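PDB 3UYU: antifreeze protein from Leucosporidium, which binds to the surface of ice crystals and inhibits their growth, conferring freeze tolerance with low thermal hysteresis activity. Local coordinates for the interface of chains A and B. Sequence-based numbering; all coordinates share one arbitrary frame. Chains: chain A/B, Antifreeze protein.

Contact 1: the interface of chains A and B. Residues chain A 10, 13, 79, 225, 228; chain B 75, 77-79, 82.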
loop_
_atom_site.group_PDB
_atom_site.type_symbol
_atom_site.label_atom_id
_atom_site.label_comp_id
_atom_site.label_asym_id
_atom_site.label_seq_id
_atom_site.Cartn_x
_atom_site.Cartn_y
_atom_site.Cartn_z
ATOM N N VAL A 10 -3.373 -3.431 -0.064
ATOM C CA VAL A 10 -3.146 -4.240 1.059
ATOM C C VAL A 10 -4.511 -4.699 1.631
ATOM O O VAL A 10 -4.547 -5.648 2.409
ATOM C CB VAL A 10 -2.337 -3.420 2.150
ATOM C CG1 VAL A 10 -2.129 -4.227 3.429
ATOM C CG2 VAL A 10 -0.918 -3.128 1.567
ATOM N N ASN A 13 -5.782 -8.255 1.819
ATOM C CA ASN A 13 -5.284 -9.226 2.795
ATOM C C ASN A 13 -6.226 -9.363 3.972
ATOM O O ASN A 13 -5.848 -9.982 5.001
ATOM C CB ASN A 13 -3.898 -8.788 3.330
ATOM C CG ASN A 13 -2.852 -8.647 2.194
ATOM O OD1 ASN A 13 -3.078 -9.055 1.017
ATOM N ND2 ASN A 13 -1.720 -8.047 2.523
ATOM N N TYR A 79 1.198 -1.400 8.916
ATOM C CA TYR A 79 0.519 -2.358 8.022
ATOM C C TYR A 79 -0.979 -2.012 7.910
ATOM O O TYR A 79 -1.524 -1.910 6.799
ATOM C CB TYR A 79 0.704 -3.730 8.615
ATOM C CG TYR A 79 0.070 -4.879 7.826
ATOM C CD1 TYR A 79 0.457 -5.160 6.498
ATOM C CD2 TYR A 79 -0.884 -5.674 8.454
ATOM C CE1 TYR A 79 -0.120 -6.237 5.805
ATOM C CE2 TYR A 79 -1.426 -6.788 7.772
ATOM C CZ TYR A 79 -1.051 -7.034 6.462
ATOM O OH TYR A 79 -1.581 -8.096 5.713
ATOM N N VAL A 225 -4.709 -15.789 0.662
ATOM C CA VAL A 225 -3.662 -14.795 0.438
ATOM C C VAL A 225 -2.374 -15.607 0.325
ATOM O O VAL A 225 -1.926 -16.220 1.330
ATOM C CB VAL A 225 -3.565 -13.817 1.645
ATOM C CG1 VAL A 225 -2.472 -12.798 1.411
ATOM C CG2 VAL A 225 -4.874 -13.047 1.862
ATOM N N PRO A 228 4.223 -14.553 0.307
ATOM C CA PRO A 228 5.386 -14.090 -0.489
ATOM C C PRO A 228 6.497 -15.179 -0.385
ATOM O O PRO A 228 6.723 -15.712 0.718
ATOM C CB PRO A 228 5.772 -12.759 0.182
ATOM C CG PRO A 228 4.528 -12.362 1.038
ATOM C CD PRO A 228 3.905 -13.664 1.446
ATOM N N PRO B 75 3.047 -9.915 10.754
ATOM C CA PRO B 75 2.680 -9.595 9.340
ATOM C C PRO B 75 3.858 -9.047 8.493
ATOM O O PRO B 75 3.602 -8.427 7.464
ATOM C CB PRO B 75 1.619 -8.510 9.502
ATOM C CG PRO B 75 2.173 -7.696 10.703
ATOM C CD PRO B 75 2.760 -8.751 11.628
ATOM N N PRO B 77 6.069 -10.437 6.359
ATOM C CA PRO B 77 6.125 -10.774 4.917
ATOM C C PRO B 77 5.140 -9.954 4.061
ATOM O O PRO B 77 5.551 -9.397 3.001
ATOM C CB PRO B 77 5.752 -12.276 4.925
ATOM C CG PRO B 77 6.470 -12.723 6.210
ATOM C CD PRO B 77 6.065 -11.677 7.211
ATOM N N ASN B 78 3.895 -9.805 4.493
ATOM C CA ASN B 78 2.906 -9.080 3.686
ATOM C C ASN B 78 3.189 -7.556 3.731
ATOM O O ASN B 78 2.909 -6.888 2.753
ATOM C CB ASN B 78 1.474 -9.283 4.245
ATOM C CG ASN B 78 0.906 -10.611 3.910
ATOM O OD1 ASN B 78 1.366 -11.272 2.999
ATOM N ND2 ASN B 78 -0.146 -10.989 4.636
ATOM N N TYR B 79 3.717 -7.085 4.854
ATOM C CA TYR B 79 4.038 -5.645 4.985
ATOM C C TYR B 79 5.146 -5.342 3.941
ATOM O O TYR B 79 5.042 -4.335 3.210
ATOM C CB TYR B 79 4.466 -5.399 6.442
ATOM C CG TYR B 79 4.987 -4.000 6.705
ATOM C CD1 TYR B 79 4.134 -2.868 6.578
ATOM C CD2 TYR B 79 6.315 -3.803 7.088
ATOM C CE1 TYR B 79 4.589 -1.559 6.846
ATOM C CE2 TYR B 79 6.769 -2.479 7.377
ATOM C CZ TYR B 79 5.890 -1.405 7.218
ATOM O OH TYR B 79 6.247 -0.099 7.514
ATOM N N ALA B 82 4.025 -5.409 0.233
ATOM C CA ALA B 82 3.395 -4.110 -0.094
ATOM C C ALA B 82 4.434 -3.010 -0.321
ATOM O O ALA B 82 4.330 -2.225 -1.236
ATOM C CB ALA B 82 2.466 -3.688 1.081
HETATM O O HOH W 1 0.756 -7.467 1.008
#

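Contact 2: the interface of chains A and B. Residues chain A 78, 81; chain B 13, 79, 227-228.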
loop_
_atom_site.group_PDB
_atom_site.type_symbol
_atom_site.label_atom_id
_atom_site.label_comp_id
_atom_site.label_asym_id
_atom_site.label_seq_id
_atom_site.Cartn_x
_atom_site.Cartn_y
_atom_site.Cartn_z
ATOM N N ASN A 78 1.637 0.345 11.048
ATOM C CA ASN A 78 1.866 0.852 9.700
ATOM C C ASN A 78 1.278 -0.084 8.620
ATOM O O ASN A 78 0.885 0.418 7.593
ATOM C CB ASN A 78 3.376 1.102 9.459
ATOM C CG ASN A 78 3.835 2.390 10.119
ATOM O OD1 ASN A 78 3.089 3.323 10.273
ATOM N ND2 ASN A 78 5.084 2.427 10.425
ATOM N N ALA A 81 -2.372 0.958 8.682
ATOM C CA ALA A 81 -2.530 2.236 8.020
ATOM C C ALA A 81 -2.561 2.134 6.516
ATOM O O ALA A 81 -3.397 2.813 5.875
ATOM C CB ALA A 81 -1.399 3.231 8.508
ATOM N N ASN B 13 7.711 4.475 4.436
ATOM C CA ASN B 13 8.119 4.000 5.775
ATOM C C ASN B 13 9.548 3.447 5.804
ATOM O O ASN B 13 9.964 2.926 6.857
ATOM C CB ASN B 13 7.125 2.901 6.190
ATOM C CG ASN B 13 5.707 3.363 6.135
ATOM O OD1 ASN B 13 5.404 4.557 5.965
ATOM N ND2 ASN B 13 4.811 2.422 6.107
ATOM N N TYR B 79 3.717 -7.085 4.854
ATOM C CA TYR B 79 4.038 -5.645 4.985
ATOM C C TYR B 79 5.146 -5.342 3.941
ATOM O O TYR B 79 5.042 -4.335 3.210
ATOM C CB TYR B 79 4.466 -5.399 6.442
ATOM C CG TYR B 79 4.987 -4.000 6.705
ATOM C CD1 TYR B 79 4.134 -2.868 6.578
ATOM C CD2 TYR B 79 6.315 -3.803 7.088
ATOM C CE1 TYR B 79 4.589 -1.559 6.846
ATOM C CE2 TYR B 79 6.769 -2.479 7.377
ATOM C CZ TYR B 79 5.890 -1.405 7.218
ATOM O OH TYR B 79 6.247 -0.099 7.514
ATOM N N ALA B 227 2.726 7.451 11.998
ATOM C CA ALA B 227 1.626 6.469 11.938
ATOM C C ALA B 227 0.315 7.130 12.448
ATOM O O ALA B 227 0.341 8.114 13.216
ATOM C CB ALA B 227 2.018 5.255 12.780
ATOM N N PRO B 228 -0.866 6.610 12.023
ATOM C CA PRO B 228 -2.119 7.248 12.451
ATOM C C PRO B 228 -2.239 7.337 13.984
ATOM O O PRO B 228 -1.785 6.436 14.708
ATOM C CB PRO B 228 -3.194 6.280 11.913
ATOM C CG PRO B 228 -2.561 5.672 10.678
ATOM C CD PRO B 228 -1.111 5.518 11.047
HETATM O O HOH W 2 1.903 2.729 6.475
#

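Contact 3: the interface of chains A and B. Residues chain A 56, 68, 75-76, 79; chain B 74-76.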
loop_
_atom_site.group_PDB
_atom_site.type_symbol
_atom_site.label_atom_id
_atom_site.label_comp_id
_atom_site.label_asym_id
_atom_site.label_seq_id
_atom_site.Cartn_x
_atom_site.Cartn_y
_atom_site.Cartn_z
ATOM N N THR A 56 1.829 -8.419 18.520
ATOM C CA THR A 56 1.605 -7.881 17.164
ATOM C C THR A 56 0.223 -8.206 16.577
ATOM O O THR A 56 -0.323 -7.441 15.786
ATOM C CB THR A 56 2.769 -8.202 16.211
ATOM O OG1 THR A 56 2.582 -9.479 15.606
ATOM C CG2 THR A 56 4.125 -8.261 17.028
ATOM N N TYR A 68 -5.851 -7.840 14.021
ATOM C CA TYR A 68 -4.889 -6.684 14.110
ATOM C C TYR A 68 -5.632 -5.445 14.558
ATOM O O TYR A 68 -6.751 -5.135 14.133
ATOM C CB TYR A 68 -4.299 -6.407 12.710
ATOM C CG TYR A 68 -3.436 -7.517 12.162
ATOM C CD1 TYR A 68 -2.147 -7.762 12.658
ATOM C CD2 TYR A 68 -3.912 -8.337 11.110
ATOM C CE1 TYR A 68 -1.366 -8.759 12.138
ATOM C CE2 TYR A 68 -3.122 -9.360 10.627
ATOM C CZ TYR A 68 -1.840 -9.583 11.147
ATOM O OH TYR A 68 -1.033 -10.581 10.643
ATOM N N PRO A 75 5.318 -4.264 13.225
ATOM C CA PRO A 75 4.852 -3.283 12.214
ATOM C C PRO A 75 3.330 -3.204 12.058
ATOM O O PRO A 75 2.841 -2.675 11.051
ATOM C CB PRO A 75 5.404 -3.866 10.921
ATOM C CG PRO A 75 5.422 -5.299 11.133
ATOM C CD PRO A 75 5.633 -5.554 12.575
ATOM N N THR A 76 2.568 -3.700 13.055
ATOM C CA THR A 76 1.124 -3.705 12.810
ATOM C C THR A 76 0.458 -2.344 12.572
ATOM O O THR A 76 -0.380 -2.211 11.655
ATOM C CB THR A 76 0.436 -4.542 13.897
ATOM O OG1 THR A 76 0.876 -5.884 13.773
ATOM C CG2 THR A 76 -1.137 -4.469 13.849
ATOM N N TYR A 79 1.198 -1.400 8.916
ATOM C CA TYR A 79 0.519 -2.358 8.022
ATOM C C TYR A 79 -0.979 -2.012 7.910
ATOM O O TYR A 79 -1.524 -1.910 6.799
ATOM C CB TYR A 79 0.704 -3.730 8.615
ATOM C CG TYR A 79 0.070 -4.879 7.826
ATOM C CD1 TYR A 79 0.457 -5.160 6.498
ATOM C CD2 TYR A 79 -0.884 -5.674 8.454
ATOM C CE1 TYR A 79 -0.120 -6.237 5.805
ATOM C CE2 TYR A 79 -1.426 -6.788 7.772
ATOM C CZ TYR A 79 -1.051 -7.034 6.462
ATOM O OH TYR A 79 -1.581 -8.096 5.713
ATOM N N THR B 74 4.798 -13.139 10.691
ATOM C CA THR B 74 3.575 -12.365 10.395
ATOM C C THR B 74 3.389 -11.118 11.309
ATOM O O THR B 74 3.536 -11.261 12.538
ATOM C CB THR B 74 2.345 -13.326 10.542
ATOM O OG1 THR B 74 2.596 -14.456 9.705
ATOM C CG2 THR B 74 1.122 -12.670 10.045
ATOM N N PRO B 75 3.047 -9.915 10.754
ATOM C CA PRO B 75 2.680 -9.595 9.340
ATOM C C PRO B 75 3.858 -9.047 8.493
ATOM O O PRO B 75 3.602 -8.427 7.464
ATOM C CB PRO B 75 1.619 -8.510 9.502
ATOM C CG PRO B 75 2.173 -7.696 10.703
ATOM C CD PRO B 75 2.760 -8.751 11.628
ATOM N N THR B 76 5.079 -9.328 8.903
ATOM C CA THR B 76 6.254 -8.719 8.164
ATOM C C THR B 76 6.311 -9.140 6.694
ATOM O O THR B 76 6.532 -8.278 5.855
ATOM C CB THR B 76 7.508 -8.946 8.924
ATOM O OG1 THR B 76 7.426 -8.165 10.140
ATOM C CG2 THR B 76 8.750 -8.478 8.074
#

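Contact 1: the interface of chains A and B
A helix-to-helix patch of the two-fold homodimer interface, mixing apolar packing with a few polar links, joins the start of helix 76-96 of chain B to the same helix, the 3-10 helix 9-13 and the C-terminal tail of chain A. A:Tyr79 turns one side of its ring toward B:Pro75, B:Asn78 and the backbone of B:Tyr79. Its CG stands anti to the backbone N (chi1 -180°), which carries the ring obliquely across the B:Pro75 and B:Asn78 side chains. CB of B:Pro75 sits over one face near the rim, 3.9 Å from CE2 of A:Tyr79, while CE1 of A:Tyr79 meets CB of B:Asn78 at 3.8 Å. The ring and the B:Asn78 amide are turned only 21° apart. The phenol OH of A:Tyr79 accepts a hydrogen bond of 3.2 Å from the amide ND2 of A:Asn13, and a weak one of 3.4 Å from ND2 of B:Asn78. Replacing A:Tyr79 by an alanine would probably leave B:Pro75 and B:Asn78 without their ring and the A:Asn13 amide without the phenol that helps fix its rotation. Water 1 links ND2 of A:Asn13 to the backbone O of B:Asn78. Beside it, CG2 of A:Val10 presses against CB of B:Ala82 at 3.5 Å, a tight methyl-to-methyl contact.

Contact 2: the interface of chains A and B
In this patch of the homodimer interface, helix 76-96 of chain A packs against the C-terminal tail and 3-10 helix 9-13 of chain B, helping to join the two subunits through A:Asn78 and A:Ala81. A:Asn78 enters between B:Ala227 on one side and B:Asn13 with B:Tyr79 on the other. With CG anti to the carbonyl carbon (chi1 -78°), its amide is placed alongside the B:Tyr79 ring, pointing the same way, the two planes 16° apart. CB of A:Asn78 is 3.7 Å from the phenol OH of B:Tyr79, a packing contact. The amide oxygen OD1 of A:Asn78 faces the CB methyl of B:Ala227 at 3.3 Å. B:Asn13 slides past A:Asn78 in the opposite direction; its ND2 gives a hydrogen bond of 3.2 Å to OH of B:Tyr79, which is tilted 20° from the B:Asn13 amide plane. The same ND2 is 2.9 Å from water 2, which in turn lies 2.8 Å from the backbone O of A:Asn78. Farther along the helix, CB of A:Ala81 fits closely against the ring of B:Pro228, 3.4 Å from CD. The patch thus holds the C-terminal tail of one subunit against the helix of the other and supports the dimer.

Contact 3: the interface of chains A and B
The loop that leads into helix 76-96, with its cis peptide bond before Pro75, forms this part of the dimer interface: the B:Pro75 ring packs against A:Tyr68, A:Thr76, A:Tyr79 and A:Thr56 of chain A. CB of B:Pro75 lies 3.6 Å from the phenol OH of A:Tyr68, and the two side chains slide past each other in opposite directions. CG of the same proline is 4.0 Å from CE1 of A:Tyr68 and 3.8 Å from OG1 of A:Thr76, whose side chain crosses at about a right angle. The A:Tyr68 ring carries CE2 of A:Tyr79 above one face, 4.2 Å from the plane and offset toward the rim; the two rings stand steeply to each other and make a corner in which CB of B:Pro75 sits. Within chain A, OG1 of A:Thr76 donates a hydrogen bond of 2.8 Å to the backbone O of A:Thr56. That bond fixes the threonine hydroxyl and ties the loop of A:Thr56 to the helix start. Toward the two-fold, A:Pro75 and B:Pro75 approach each other, their CG atoms 4.1 Å apart. CG of A:Pro75 also comes within 3.6 Å of OG1 of B:Thr76, the counterpart of the approach of B:Pro75 to A:Thr76. Packing of both prolines probably helps hold the helix starts of the dimer together, while dimerization itself is not required for thermal hysteresis.

The contacts form one continuous surface: contact 1 and contact 3 have C-alpha centres about 8 Å apart, contact 2 and contact 3 about 10 Å, and contact 1 and contact 2 about 12 Å. Contact 1 shares A:Tyr79 and B:Pro75 with contact 3 and B:Tyr79 with contact 2. Helix 76-96 runs through all of them. Contact 2 repeats, with the chains exchanged, the meeting of Asn78, Asn13 and Tyr79 in contact 1, as expected for a two-fold dimer; contact 3 adds the loop that leads into the helix. A shift at this helix would therefore probably be felt across the whole interface.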